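Local coordinates for poly-beta-hydroxybuterate polymerase (Cupriavidus necator, PDB 5T6O), which polymerises hydroxybutyryl units into polyhydroxybutyrate without a template, this chain being the catalytic domain of the class I synthase, at residues A[1-13]-A[50-63]. The protein carries 1 engineered substitution. Residues are numbered along the deposited sequence; the frame is centred on the assembly and turned at random.
Sequences SAFEVGRNVAVTE and YYILDLQPESSLVR
Ala10 N gives its hydrogen to Leu55 O (3.0 Å, N-H...O angle 156°) and more weakly to Asp54 O, and the CA atoms of Val9 and Ala10 come nearest those of Gln56 and Asp54, so the irregular chain 1-13 is fixed to the turn after the 3-10 segment 50-53. At Thr12, two residues after Ala10, the Asp54 carboxylate takes over. Its CG stands anti to the backbone N (chi1 -179°), which carries the carboxylate to Thr12. There Asp54 OD2 receives Thr12 N through its syn lone pair in a fairly straight bond (3.3 Å), while Thr12 OG1 donates to Asp54 OD1 at 2.6 Å from the syn side, 33° out of the carboxylate plane. Ser60 OG donates to Asp54 OD1 on the anti side at 2.7 Å, from the same face as Thr12 OG1. These three bonds restrain the carboxylate's rotation; a water accepting from Val11 N can also donate to Asp54 OD1. Ser60 OG in turn accepts from Arg63 N (2.8 Å), capping helix 61-67. Apolar contacts flank this polar centre. Val5 CG2 lies over one face of the Tyr51 ring, 4.0 Å from its centroid, a CH-pi contact, and Ala10 CB packs on Tyr51 CB. Tyr51 OH is hydrogen-bonded to Asp228, and its ring meets Trp225 of helix 220-227 edge-to-face. On another flank Val11 CG2 rests on Pro57 CG at 3.7 Å. The buried carboxylate of Asp54 thus joins Thr12, in the lead-in to strand 14-19, to the N-cap Ser60 in the beta-alpha-beta crossover 40-43, 61-67, 72-77 of the alpha/beta hydrolase fold.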
loop_
_atom_site.group_PDB
_atom_site.type_symbol
_atom_site.label_atom_id
_atom_site.label_comp_id
_atom_site.label_asym_id
_atom_site.label_seq_id
_atom_site.Cartn_x
_atom_site.Cartn_y
_atom_site.Cartn_z
ATOM N N SER A 1 25.168 0.924 33.648
ATOM C CA SER A 1 25.809 -0.388 33.567
ATOM C C SER A 1 25.283 -1.178 32.366
ATOM O O SER A 1 24.075 -1.248 32.141
ATOM C CB SER A 1 25.590 -1.180 34.860
ATOM N N ALA A 2 26.204 -1.765 31.602
ATOM C CA ALA A 2 25.853 -2.506 30.398
ATOM C C ALA A 2 24.899 -3.655 30.723
ATOM O O ALA A 2 24.862 -4.169 31.841
ATOM C CB ALA A 2 27.113 -3.048 29.727
ATOM N N PHE A 3 24.121 -4.066 29.722
ATOM C CA PHE A 3 23.201 -5.173 29.936
ATOM C C PHE A 3 23.961 -6.484 30.072
ATOM O O PHE A 3 24.952 -6.724 29.376
ATOM C CB PHE A 3 22.182 -5.270 28.802
ATOM C CG PHE A 3 21.253 -4.093 28.749
ATOM C CD1 PHE A 3 20.355 -3.862 29.779
ATOM C CD2 PHE A 3 21.324 -3.185 27.709
ATOM C CE1 PHE A 3 19.513 -2.759 29.748
ATOM C CE2 PHE A 3 20.484 -2.086 27.670
ATOM C CZ PHE A 3 19.581 -1.871 28.688
ATOM N N GLU A 4 23.499 -7.330 30.990
ATOM C CA GLU A 4 24.107 -8.641 31.183
ATOM C C GLU A 4 23.026 -9.615 31.619
ATOM O O GLU A 4 22.389 -9.406 32.655
ATOM C CB GLU A 4 25.236 -8.587 32.214
ATOM C CG GLU A 4 25.863 -9.946 32.477
ATOM C CD GLU A 4 26.915 -9.916 33.570
ATOM O OE1 GLU A 4 27.326 -8.813 33.996
ATOM O OE2 GLU A 4 27.324 -11.004 34.015
ATOM N N VAL A 5 22.829 -10.671 30.824
ATOM C CA VAL A 5 21.804 -11.662 31.121
ATOM C C VAL A 5 22.091 -12.291 32.474
ATOM O O VAL A 5 23.208 -12.745 32.736
ATOM C CB VAL A 5 21.765 -12.713 30.000
ATOM C CG1 VAL A 5 20.803 -13.850 30.337
ATOM C CG2 VAL A 5 21.393 -12.054 28.699
ATOM N N GLY A 6 21.085 -12.305 33.349
ATOM C CA GLY A 6 21.235 -12.836 34.685
ATOM C C GLY A 6 21.714 -11.841 35.719
ATOM O O GLY A 6 21.753 -12.182 36.905
ATOM N N ARG A 7 22.083 -10.629 35.311
ATOM C CA ARG A 7 22.446 -9.567 36.241
ATOM C C ARG A 7 21.431 -8.435 36.255
ATOM O O ARG A 7 20.923 -8.078 37.323
ATOM C CB ARG A 7 23.837 -9.004 35.910
ATOM C CG ARG A 7 24.305 -7.931 36.899
ATOM C CD ARG A 7 25.739 -7.473 36.624
ATOM N NE ARG A 7 25.837 -6.666 35.410
ATOM N N ASN A 8 21.125 -7.847 35.097
ATOM C CA ASN A 8 20.098 -6.813 35.024
ATOM C C ASN A 8 19.068 -7.054 33.927
ATOM O O ASN A 8 18.172 -6.221 33.742
ATOM C CB ASN A 8 20.739 -5.427 34.845
ATOM C CG ASN A 8 21.735 -5.382 33.699
ATOM O OD1 ASN A 8 21.632 -6.141 32.740
ATOM N ND2 ASN A 8 22.705 -4.478 33.796
ATOM N N VAL A 9 19.160 -8.158 33.199
ATOM C CA VAL A 9 18.067 -8.623 32.364
ATOM C C VAL A 9 17.913 -10.112 32.622
ATOM O O VAL A 9 18.868 -10.795 33.007
ATOM C CB VAL A 9 18.270 -8.326 30.853
ATOM C CG1 VAL A 9 18.468 -6.830 30.613
ATOM C CG2 VAL A 9 19.415 -9.117 30.274
ATOM N N ALA A 10 16.685 -10.598 32.456
ATOM C CA ALA A 10 16.343 -12.002 32.702
ATOM C C ALA A 10 16.657 -12.404 34.143
ATOM O O ALA A 10 17.340 -13.399 34.398
ATOM C CB ALA A 10 17.054 -12.922 31.706
ATOM N N VAL A 11 16.139 -11.629 35.100
ATOM C CA VAL A 11 16.487 -11.826 36.504
ATOM C C VAL A 11 15.316 -12.344 37.333
ATOM O O VAL A 11 15.431 -12.427 38.558
ATOM C CB VAL A 11 17.068 -10.544 37.128
ATOM C CG1 VAL A 11 18.385 -10.178 36.451
ATOM C CG2 VAL A 11 16.059 -9.394 37.052
ATOM N N THR A 12 14.201 -12.730 36.717
ATOM C CA THR A 12 13.122 -13.271 37.541
ATOM C C THR A 12 13.583 -14.578 38.178
ATOM O O THR A 12 14.225 -15.404 37.524
ATOM C CB THR A 12 11.854 -13.469 36.715
ATOM O OG1 THR A 12 11.451 -12.193 36.192
ATOM C CG2 THR A 12 10.700 -14.034 37.589
ATOM N N GLU A 13 13.301 -14.743 39.473
ATOM C CA GLU A 13 13.898 -15.843 40.230
ATOM C C GLU A 13 13.309 -17.184 39.803
ATOM O O GLU A 13 12.085 -17.334 39.701
ATOM C CB GLU A 13 13.695 -15.626 41.735
ATOM C CG GLU A 13 14.372 -16.692 42.612
ATOM C CD GLU A 13 14.464 -16.310 44.086
ATOM O OE1 GLU A 13 13.999 -15.212 44.457
ATOM O OE2 GLU A 13 14.996 -17.126 44.878
ATOM N N TYR A 50 15.137 -16.131 24.687
ATOM C CA TYR A 50 13.812 -16.074 25.308
ATOM C C TYR A 50 13.556 -14.784 26.072
ATOM O O TYR A 50 12.388 -14.425 26.272
ATOM C CB TYR A 50 13.618 -17.251 26.267
ATOM C CG TYR A 50 14.261 -17.091 27.633
ATOM C CD1 TYR A 50 13.618 -16.387 28.659
ATOM C CD2 TYR A 50 15.496 -17.666 27.907
ATOM C CE1 TYR A 50 14.207 -16.239 29.895
ATOM C CE2 TYR A 50 16.085 -17.532 29.146
ATOM C CZ TYR A 50 15.430 -16.820 30.137
ATOM O OH TYR A 50 16.019 -16.699 31.369
ATOM N N TYR A 51 14.605 -14.105 26.532
ATOM C CA TYR A 51 14.436 -13.123 27.594
ATOM C C TYR A 51 13.818 -11.816 27.115
ATOM O O TYR A 51 13.632 -10.907 27.933
ATOM C CB TYR A 51 15.772 -12.866 28.297
ATOM C CG TYR A 51 16.876 -12.295 27.441
ATOM C CD1 TYR A 51 16.986 -10.917 27.245
ATOM C CD2 TYR A 51 17.859 -13.117 26.899
ATOM C CE1 TYR A 51 18.003 -10.385 26.487
ATOM C CE2 TYR A 51 18.900 -12.581 26.137
ATOM C CZ TYR A 51 18.961 -11.221 25.936
ATOM O OH TYR A 51 19.974 -10.678 25.181
ATOM N N ILE A 52 13.462 -11.705 25.829
ATOM C CA ILE A 52 12.518 -10.655 25.455
ATOM C C ILE A 52 11.253 -10.770 26.303
ATOM O O ILE A 52 10.587 -9.765 26.577
ATOM C CB ILE A 52 12.196 -10.711 23.938
ATOM C CG1 ILE A 52 11.396 -9.474 23.498
ATOM C CG2 ILE A 52 11.420 -11.992 23.586
ATOM C CD1 ILE A 52 12.058 -8.159 23.832
ATOM N N LEU A 53 10.933 -11.979 26.773
ATOM C CA LEU A 53 9.768 -12.213 27.626
ATOM C C LEU A 53 10.059 -12.015 29.105
ATOM O O LEU A 53 9.128 -12.078 29.909
ATOM C CB LEU A 53 9.237 -13.634 27.419
ATOM C CG LEU A 53 8.803 -13.952 25.989
ATOM C CD1 LEU A 53 8.292 -15.363 25.900
ATOM C CD2 LEU A 53 7.726 -12.954 25.554
ATOM N N ASP A 54 11.320 -11.806 29.484
ATOM C CA ASP A 54 11.694 -11.538 30.881
ATOM C C ASP A 54 12.802 -10.486 30.869
ATOM O O ASP A 54 13.895 -10.689 31.377
ATOM C CB ASP A 54 12.148 -12.816 31.592
ATOM C CG ASP A 54 12.530 -12.574 33.059
ATOM O OD1 ASP A 54 11.943 -11.673 33.683
ATOM O OD2 ASP A 54 13.423 -13.280 33.584
ATOM N N LEU A 55 12.521 -9.345 30.234
ATOM C CA LEU A 55 13.592 -8.424 29.865
ATOM C C LEU A 55 14.161 -7.727 31.095
ATOM O O LEU A 55 15.130 -8.207 31.686
ATOM C CB LEU A 55 13.078 -7.422 28.815
ATOM C CG LEU A 55 14.142 -6.577 28.106
ATOM C CD1 LEU A 55 15.278 -7.437 27.533
ATOM C CD2 LEU A 55 13.502 -5.732 27.001
ATOM N N GLN A 56 13.581 -6.624 31.510
ATOM C CA GLN A 56 13.921 -6.086 32.816
ATOM C C GLN A 56 12.738 -6.276 33.760
ATOM O O GLN A 56 11.630 -6.592 33.313
ATOM C CB GLN A 56 14.308 -4.607 32.703
ATOM C CG GLN A 56 15.502 -4.387 31.780
ATOM C CD GLN A 56 15.946 -2.947 31.733
ATOM O OE1 GLN A 56 15.902 -2.308 30.686
ATOM N NE2 GLN A 56 16.385 -2.424 32.876
ATOM N N PRO A 57 12.940 -6.156 35.075
ATOM C CA PRO A 57 11.834 -6.456 35.995
ATOM C C PRO A 57 10.551 -5.687 35.702
ATOM O O PRO A 57 9.466 -6.279 35.748
ATOM C CB PRO A 57 12.424 -6.088 37.360
ATOM C CG PRO A 57 13.865 -6.447 37.208
ATOM C CD PRO A 57 14.225 -6.039 35.793
ATOM N N GLU A 58 10.641 -4.390 35.393
ATOM C CA GLU A 58 9.425 -3.622 35.135
ATOM C C GLU A 58 8.711 -4.106 33.883
ATOM O O GLU A 58 7.477 -4.044 33.811
ATOM C CB GLU A 58 9.755 -2.132 35.010
ATOM C CG GLU A 58 10.248 -1.494 36.294
ATOM N N SER A 59 9.459 -4.620 32.902
ATOM C CA SER A 59 8.925 -4.968 31.592
ATOM C C SER A 59 8.736 -6.466 31.405
ATOM O O SER A 59 8.404 -6.897 30.300
ATOM C CB SER A 59 9.857 -4.448 30.502
ATOM O OG SER A 59 11.120 -5.103 30.616
ATOM N N SER A 60 8.958 -7.269 32.445
ATOM C CA SER A 60 8.972 -8.722 32.288
ATOM C C SER A 60 7.552 -9.278 32.190
ATOM O O SER A 60 6.750 -9.121 33.120
ATOM C CB SER A 60 9.711 -9.361 33.465
ATOM O OG SER A 60 9.450 -10.754 33.540
ATOM N N LEU A 61 7.261 -9.989 31.097
ATOM C CA LEU A 61 6.001 -10.711 31.021
ATOM C C LEU A 61 6.002 -11.898 31.974
ATOM O O LEU A 61 4.980 -12.195 32.600
ATOM C CB LEU A 61 5.733 -11.167 29.582
ATOM C CG LEU A 61 4.400 -11.879 29.381
ATOM C CD1 LEU A 61 3.240 -10.895 29.481
ATOM C CD2 LEU A 61 4.395 -12.643 28.054
ATOM N N VAL A 62 7.141 -12.590 32.099
ATOM C CA VAL A 62 7.212 -13.709 33.036
ATOM C C VAL A 62 6.856 -13.246 34.440
ATOM O O VAL A 62 5.980 -13.824 35.097
ATOM C CB VAL A 62 8.604 -14.367 33.008
ATOM C CG1 VAL A 62 8.729 -15.324 34.164
ATOM C CG2 VAL A 62 8.821 -15.107 31.676
ATOM N N ARG A 63 7.535 -12.202 34.931
ATOM C CA ARG A 63 7.270 -11.765 36.299
ATOM C C ARG A 63 5.816 -11.351 36.468
ATOM O O ARG A 63 5.193 -11.640 37.493
ATOM C CB ARG A 63 8.200 -10.618 36.690
ATOM C CG ARG A 63 8.135 -10.270 38.184
ATOM C CD ARG A 63 8.862 -8.964 38.486
ATOM N NE ARG A 63 8.273 -7.841 37.752
ATOM C CZ ARG A 63 7.269 -7.093 38.208
ATOM N NH1 ARG A 63 6.742 -7.345 39.402
ATOM N NH2 ARG A 63 6.790 -6.094 37.474
HETATM O O HOH W 1 13.923 -9.720 34.516
#